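Local coordinates for protein Serpin48 (Tenebrio molitor, PDB 3OZQ) that acts as a highly specific serpin in insect innate immunity, inhibiting the serine protease SPE, at residues Tyr170-Thr184 and Val321-Ile334. Numbering follows the deposited sequence.
Sequences YFNAKWLVPFPPFHT and VSEEGVEAAAATYI
Trp175, just past the end of strand 163-174, packs into the tight bend Ser322-Gly325, where the chain leaves strand 310-321 and enters the proximal hinge of the serpin reactive-centre loop; this is the breach region of β-sheet A. The hinge folds back as a short antiparallel strand. Ala173 and Val326 form a hydrogen-bonded pair joined by two backbone bonds, Val326 N lying 3.1 Å from Ala173 O, and Trp175 N continues the pairing to Glu324 O. With CG anti to its carbonyl carbon (chi1 -66°), the indole is brought alongside the backbone of the bend, one face toward Gly325 CA. Its CB rests 3.7 Å from Glu324 O, and CG touches that same oxygen. Further out, CD1 comes within 3.0 Å of Glu323 O, which meets the edge of the ring. NE1 donates to Ser322 O at 2.9 Å, the acceptor only 6° out of the indole plane; this near-coplanar bond, with the contacts on both faces, helps hold the ring in its orientation. At the far end CZ2 reaches Val321 CG1, 4.1 Å away. Gly325 CA makes a CH-pi contact over the five-membered ring, 3.4 Å from its centroid. Phe179 CE2 lies over the opposite face, toward its rim. Lys227 NZ donates to the Trp175 carbonyl oxygen, and the Phe226 ring stacks with the indole.

Beyond Trp175, the loop returns to the bend at Phe179, whose backbone N bonds Glu323 O at 3.0 Å. The glutamate side chain, bent at chi2, runs past the Phe179 backbone toward Pro181 and Thr184. One carboxylate oxygen, OE2, forms a salt bridge with Lys270; the other, OE1, accepts from Thr184 OG1 at 2.9 Å, on its anti side and 20° out of the carboxylate plane.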
loop_
_atom_site.group_PDB
_atom_site.type_symbol
_atom_site.label_atom_id
_atom_site.label_comp_id
_atom_site.label_asym_id
_atom_site.label_seq_id
_atom_site.Cartn_x
_atom_site.Cartn_y
_atom_site.Cartn_z
ATOM N N TYR A 170 -1.490 -3.871 -6.943
ATOM C CA TYR A 170 -2.733 -3.166 -7.166
ATOM C C TYR A 170 -3.843 -4.094 -6.705
ATOM O O TYR A 170 -3.656 -5.311 -6.627
ATOM C CB TYR A 170 -2.902 -2.787 -8.640
ATOM C CG TYR A 170 -3.195 -3.947 -9.562
ATOM C CD1 TYR A 170 -4.504 -4.319 -9.844
ATOM C CD2 TYR A 170 -2.163 -4.666 -10.163
ATOM C CE1 TYR A 170 -4.781 -5.376 -10.695
ATOM C CE2 TYR A 170 -2.429 -5.731 -11.015
ATOM C CZ TYR A 170 -3.746 -6.079 -11.278
ATOM O OH TYR A 170 -4.026 -7.132 -12.118
ATOM N N PHE A 171 -4.991 -3.505 -6.395
ATOM C CA PHE A 171 -6.100 -4.203 -5.763
ATOM C C PHE A 171 -7.292 -4.209 -6.706
ATOM O O PHE A 171 -7.506 -3.257 -7.454
ATOM C CB PHE A 171 -6.494 -3.464 -4.484
ATOM C CG PHE A 171 -7.447 -4.225 -3.606
ATOM C CD1 PHE A 171 -7.094 -5.458 -3.085
ATOM C CD2 PHE A 171 -8.695 -3.699 -3.286
ATOM C CE1 PHE A 171 -7.973 -6.159 -2.256
ATOM C CE2 PHE A 171 -9.572 -4.395 -2.459
ATOM C CZ PHE A 171 -9.206 -5.624 -1.939
ATOM N N ASN A 172 -8.064 -5.287 -6.664
ATOM C CA ASN A 172 -9.275 -5.392 -7.461
ATOM C C ASN A 172 -10.460 -5.818 -6.601
ATOM O O ASN A 172 -10.433 -6.889 -5.988
ATOM C CB ASN A 172 -9.063 -6.380 -8.603
ATOM C CG ASN A 172 -10.345 -6.687 -9.346
ATOM O OD1 ASN A 172 -10.685 -6.021 -10.330
ATOM N ND2 ASN A 172 -11.074 -7.694 -8.874
ATOM N N ALA A 173 -11.489 -4.969 -6.541
ATOM C CA ALA A 173 -12.666 -5.240 -5.722
ATOM C C ALA A 173 -13.932 -4.647 -6.319
ATOM O O ALA A 173 -13.880 -3.755 -7.173
ATOM C CB ALA A 173 -12.477 -4.735 -4.289
ATOM N N LYS A 174 -15.069 -5.163 -5.866
ATOM C CA LYS A 174 -16.374 -4.682 -6.304
ATOM C C LYS A 174 -17.103 -4.029 -5.140
ATOM O O LYS A 174 -17.120 -4.568 -4.032
ATOM C CB LYS A 174 -17.225 -5.840 -6.819
ATOM C CG LYS A 174 -16.648 -6.601 -7.993
ATOM C CD LYS A 174 -16.557 -5.755 -9.251
ATOM C CE LYS A 174 -16.072 -6.610 -10.415
ATOM N NZ LYS A 174 -15.995 -5.855 -11.704
ATOM N N TRP A 175 -17.717 -2.872 -5.390
ATOM C CA TRP A 175 -18.579 -2.256 -4.395
ATOM C C TRP A 175 -19.701 -3.229 -4.032
ATOM O O TRP A 175 -20.268 -3.874 -4.904
ATOM C CB TRP A 175 -19.209 -0.967 -4.943
ATOM C CG TRP A 175 -18.243 0.163 -5.226
ATOM C CD1 TRP A 175 -18.099 0.846 -6.405
ATOM C CD2 TRP A 175 -17.326 0.763 -4.301
ATOM N NE1 TRP A 175 -17.140 1.827 -6.271
ATOM C CE2 TRP A 175 -16.650 1.793 -4.988
ATOM C CE3 TRP A 175 -17.008 0.528 -2.956
ATOM C CZ2 TRP A 175 -15.666 2.583 -4.376
ATOM C CZ3 TRP A 175 -16.023 1.316 -2.350
ATOM C CH2 TRP A 175 -15.375 2.330 -3.058
ATOM N N LEU A 176 -20.011 -3.339 -2.750
ATOM C CA LEU A 176 -21.192 -4.085 -2.322
ATOM C C LEU A 176 -22.449 -3.405 -2.873
ATOM O O LEU A 176 -23.410 -4.063 -3.273
ATOM C CB LEU A 176 -21.256 -4.144 -0.799
ATOM C CG LEU A 176 -22.470 -4.837 -0.177
ATOM C CD1 LEU A 176 -22.582 -6.266 -0.677
ATOM C CD2 LEU A 176 -22.375 -4.795 1.342
ATOM N N VAL A 177 -22.418 -2.077 -2.893
ATOM C CA VAL A 177 -23.475 -1.280 -3.497
ATOM C C VAL A 177 -22.817 -0.320 -4.463
ATOM O O VAL A 177 -22.289 0.717 -4.060
ATOM C CB VAL A 177 -24.242 -0.465 -2.443
ATOM C CG1 VAL A 177 -25.436 0.234 -3.077
ATOM C CG2 VAL A 177 -24.678 -1.361 -1.283
ATOM N N PRO A 178 -22.824 -0.672 -5.749
ATOM C CA PRO A 178 -22.188 0.146 -6.780
ATOM C C PRO A 178 -22.895 1.486 -6.990
ATOM O O PRO A 178 -24.058 1.642 -6.609
ATOM C CB PRO A 178 -22.303 -0.725 -8.034
ATOM C CG PRO A 178 -23.459 -1.644 -7.760
ATOM C CD PRO A 178 -23.398 -1.915 -6.292
ATOM N N PHE A 179 -22.179 2.448 -7.565
ATOM C CA PHE A 179 -22.766 3.724 -7.965
ATOM C C PHE A 179 -23.412 3.566 -9.338
ATOM O O PHE A 179 -22.833 2.933 -10.231
ATOM C CB PHE A 179 -21.690 4.819 -8.052
ATOM C CG PHE A 179 -20.963 5.056 -6.762
ATOM C CD1 PHE A 179 -21.331 6.101 -5.928
ATOM C CD2 PHE A 179 -19.909 4.224 -6.377
ATOM C CE1 PHE A 179 -20.671 6.318 -4.736
ATOM C CE2 PHE A 179 -19.250 4.431 -5.182
ATOM C CZ PHE A 179 -19.619 5.480 -4.361
ATOM N N PRO A 180 -24.618 4.143 -9.509
ATOM C CA PRO A 180 -25.308 4.217 -10.805
ATOM C C PRO A 180 -24.654 5.245 -11.718
ATOM O O PRO A 180 -24.683 6.433 -11.420
ATOM C CB PRO A 180 -26.723 4.669 -10.425
ATOM C CG PRO A 180 -26.557 5.398 -9.121
ATOM C CD PRO A 180 -25.420 4.705 -8.407
ATOM N N PRO A 181 -24.067 4.790 -12.830
ATOM C CA PRO A 181 -23.296 5.637 -13.754
ATOM C C PRO A 181 -24.127 6.704 -14.472
ATOM O O PRO A 181 -23.584 7.680 -14.986
ATOM C CB PRO A 181 -22.735 4.635 -14.769
ATOM C CG PRO A 181 -23.600 3.419 -14.642
ATOM C CD PRO A 181 -24.036 3.370 -13.215
ATOM N N PHE A 182 -25.434 6.512 -14.517
ATOM C CA PHE A 182 -26.308 7.498 -15.140
ATOM C C PHE A 182 -26.218 8.804 -14.361
ATOM O O PHE A 182 -26.265 9.895 -14.937
ATOM C CB PHE A 182 -27.756 7.000 -15.188
ATOM C CG PHE A 182 -27.985 5.698 -14.459
ATOM C CD1 PHE A 182 -27.082 4.640 -14.573
ATOM C CD2 PHE A 182 -29.106 5.530 -13.663
ATOM C CE1 PHE A 182 -27.295 3.450 -13.902
ATOM C CE2 PHE A 182 -29.327 4.342 -12.992
ATOM C CZ PHE A 182 -28.418 3.300 -13.111
ATOM N N HIS A 183 -26.062 8.682 -13.047
ATOM C CA HIS A 183 -26.056 9.845 -12.169
ATOM C C HIS A 183 -24.667 10.456 -11.986
ATOM O O HIS A 183 -24.489 11.428 -11.256
ATOM C CB HIS A 183 -26.701 9.492 -10.831
ATOM C CG HIS A 183 -28.144 9.111 -10.953
ATOM N ND1 HIS A 183 -28.763 8.242 -10.081
ATOM C CD2 HIS A 183 -29.087 9.480 -11.852
ATOM C CE1 HIS A 183 -30.027 8.094 -10.436
ATOM N NE2 HIS A 183 -30.248 8.832 -11.510
ATOM N N THR A 184 -23.688 9.897 -12.676
ATOM C CA THR A 184 -22.350 10.452 -12.652
ATOM C C THR A 184 -22.246 11.721 -13.501
ATOM O O THR A 184 -22.619 11.728 -14.680
ATOM C CB THR A 184 -21.324 9.411 -13.126
ATOM O OG1 THR A 184 -21.282 8.339 -12.173
ATOM C CG2 THR A 184 -19.974 10.040 -13.271
ATOM N N VAL A 321 -10.565 4.200 -9.220
ATOM C CA VAL A 321 -11.839 4.122 -8.522
ATOM C C VAL A 321 -12.957 4.582 -9.427
ATOM O O VAL A 321 -12.931 5.695 -9.937
ATOM C CB VAL A 321 -11.826 4.940 -7.225
ATOM C CG1 VAL A 321 -13.209 5.017 -6.643
ATOM C CG2 VAL A 321 -10.869 4.301 -6.221
ATOM N N SER A 322 -13.936 3.707 -9.622
ATOM C CA SER A 322 -15.031 3.974 -10.543
ATOM C C SER A 322 -16.368 3.487 -9.977
ATOM O O SER A 322 -16.471 3.143 -8.795
ATOM C CB SER A 322 -14.744 3.310 -11.885
ATOM O OG SER A 322 -14.748 1.902 -11.722
ATOM N N GLU A 323 -17.394 3.452 -10.823
ATOM C CA GLU A 323 -18.743 3.126 -10.351
ATOM C C GLU A 323 -18.917 1.690 -9.835
ATOM O O GLU A 323 -19.657 1.465 -8.881
ATOM C CB GLU A 323 -19.788 3.447 -11.421
ATOM C CG GLU A 323 -19.955 4.935 -11.675
ATOM C CD GLU A 323 -19.161 5.431 -12.872
ATOM O OE1 GLU A 323 -19.583 6.440 -13.477
ATOM O OE2 GLU A 323 -18.118 4.827 -13.212
ATOM N N GLU A 324 -18.231 0.725 -10.443
ATOM C CA GLU A 324 -18.352 -0.665 -9.989
ATOM C C GLU A 324 -17.404 -1.038 -8.851
ATOM O O GLU A 324 -17.653 -1.998 -8.125
ATOM C CB GLU A 324 -18.187 -1.648 -11.148
ATOM C CG GLU A 324 -19.509 -2.255 -11.631
ATOM C CD GLU A 324 -20.228 -3.080 -10.555
ATOM O OE1 GLU A 324 -21.469 -3.217 -10.640
ATOM O OE2 GLU A 324 -19.556 -3.593 -9.628
ATOM N N GLY A 325 -16.321 -0.285 -8.697
ATOM C CA GLY A 325 -15.389 -0.520 -7.609
ATOM C C GLY A 325 -14.006 -0.021 -7.965
ATOM O O GLY A 325 -13.849 1.090 -8.468
ATOM N N VAL A 326 -12.993 -0.848 -7.719
ATOM C CA VAL A 326 -11.626 -0.442 -7.991
ATOM C C VAL A 326 -11.006 -1.420 -8.987
ATOM O O VAL A 326 -11.067 -2.637 -8.795
ATOM C CB VAL A 326 -10.782 -0.359 -6.703
ATOM C CG1 VAL A 326 -11.505 0.451 -5.649
ATOM C CG2 VAL A 326 -10.485 -1.737 -6.178
ATOM N N GLU A 327 -10.435 -0.877 -10.057
ATOM C CA GLU A 327 -9.911 -1.694 -11.146
ATOM C C GLU A 327 -11.010 -2.635 -11.644
ATOM O O GLU A 327 -10.759 -3.801 -11.953
ATOM C CB GLU A 327 -8.672 -2.470 -10.679
ATOM C CG GLU A 327 -7.973 -3.313 -11.736
ATOM C CD GLU A 327 -7.357 -2.481 -12.851
ATOM O OE1 GLU A 327 -7.365 -1.231 -12.758
ATOM O OE2 GLU A 327 -6.864 -3.082 -13.832
ATOM N N ALA A 328 -12.236 -2.116 -11.706
ATOM C CA ALA A 328 -13.382 -2.877 -12.189
ATOM C C ALA A 328 -13.841 -2.373 -13.555
ATOM O O ALA A 328 -14.027 -1.170 -13.751
ATOM C CB ALA A 328 -14.530 -2.801 -11.190
ATOM N N ALA A 329 -14.021 -3.295 -14.494
ATOM C CA ALA A 329 -14.549 -2.956 -15.813
ATOM C C ALA A 329 -16.020 -2.569 -15.710
ATOM O O ALA A 329 -16.754 -3.111 -14.880
ATOM C CB ALA A 329 -14.378 -4.127 -16.774
ATOM N N ALA A 330 -16.446 -1.630 -16.550
ATOM C CA ALA A 330 -17.843 -1.204 -16.581
ATOM C C ALA A 330 -18.778 -2.384 -16.861
ATOM O O ALA A 330 -18.651 -3.058 -17.884
ATOM C CB ALA A 330 -18.037 -0.110 -17.623
ATOM N N ALA A 331 -19.715 -2.633 -15.948
ATOM C CA ALA A 331 -20.640 -3.757 -16.088
ATOM C C ALA A 331 -21.986 -3.309 -16.649
ATOM O O ALA A 331 -22.056 -2.762 -17.747
ATOM C CB ALA A 331 -20.829 -4.471 -14.750
ATOM N N THR A 332 -23.044 -3.557 -15.880
ATOM C CA THR A 332 -24.408 -3.162 -16.223
ATOM C C THR A 332 -25.333 -3.577 -15.088
ATOM O O THR A 332 -25.534 -4.770 -14.859
ATOM C CB THR A 332 -24.905 -3.848 -17.507
ATOM O OG1 THR A 332 -24.406 -3.151 -18.653
ATOM C CG2 THR A 332 -26.428 -3.839 -17.552
ATOM N N TYR A 333 -25.898 -2.606 -14.376
ATOM C CA TYR A 333 -26.716 -2.935 -13.212
ATOM C C TYR A 333 -27.956 -2.068 -13.039
ATOM O O TYR A 333 -28.070 -0.994 -13.631
ATOM C CB TYR A 333 -25.871 -2.908 -11.934
ATOM C CG TYR A 333 -25.332 -4.265 -11.537
ATOM C CD1 TYR A 333 -26.039 -5.083 -10.661
ATOM C CD2 TYR A 333 -24.123 -4.734 -12.042
ATOM C CE1 TYR A 333 -25.555 -6.330 -10.292
ATOM C CE2 TYR A 333 -23.629 -5.981 -11.681
ATOM C CZ TYR A 333 -24.351 -6.774 -10.804
ATOM O OH TYR A 333 -23.871 -8.014 -10.439
ATOM N N ILE A 334 -28.882 -2.556 -12.217
ATOM C CA ILE A 334 -30.107 -1.835 -11.904
ATOM C C ILE A 334 -30.630 -2.284 -10.540
ATOM O O ILE A 334 -30.574 -3.469 -10.207
ATOM C CB ILE A 334 -31.192 -2.060 -12.983
ATOM C CG1 ILE A 334 -32.036 -0.797 -13.176
ATOM C CG2 ILE A 334 -32.064 -3.263 -12.638
ATOM C CD1 ILE A 334 -31.312 0.313 -13.903
#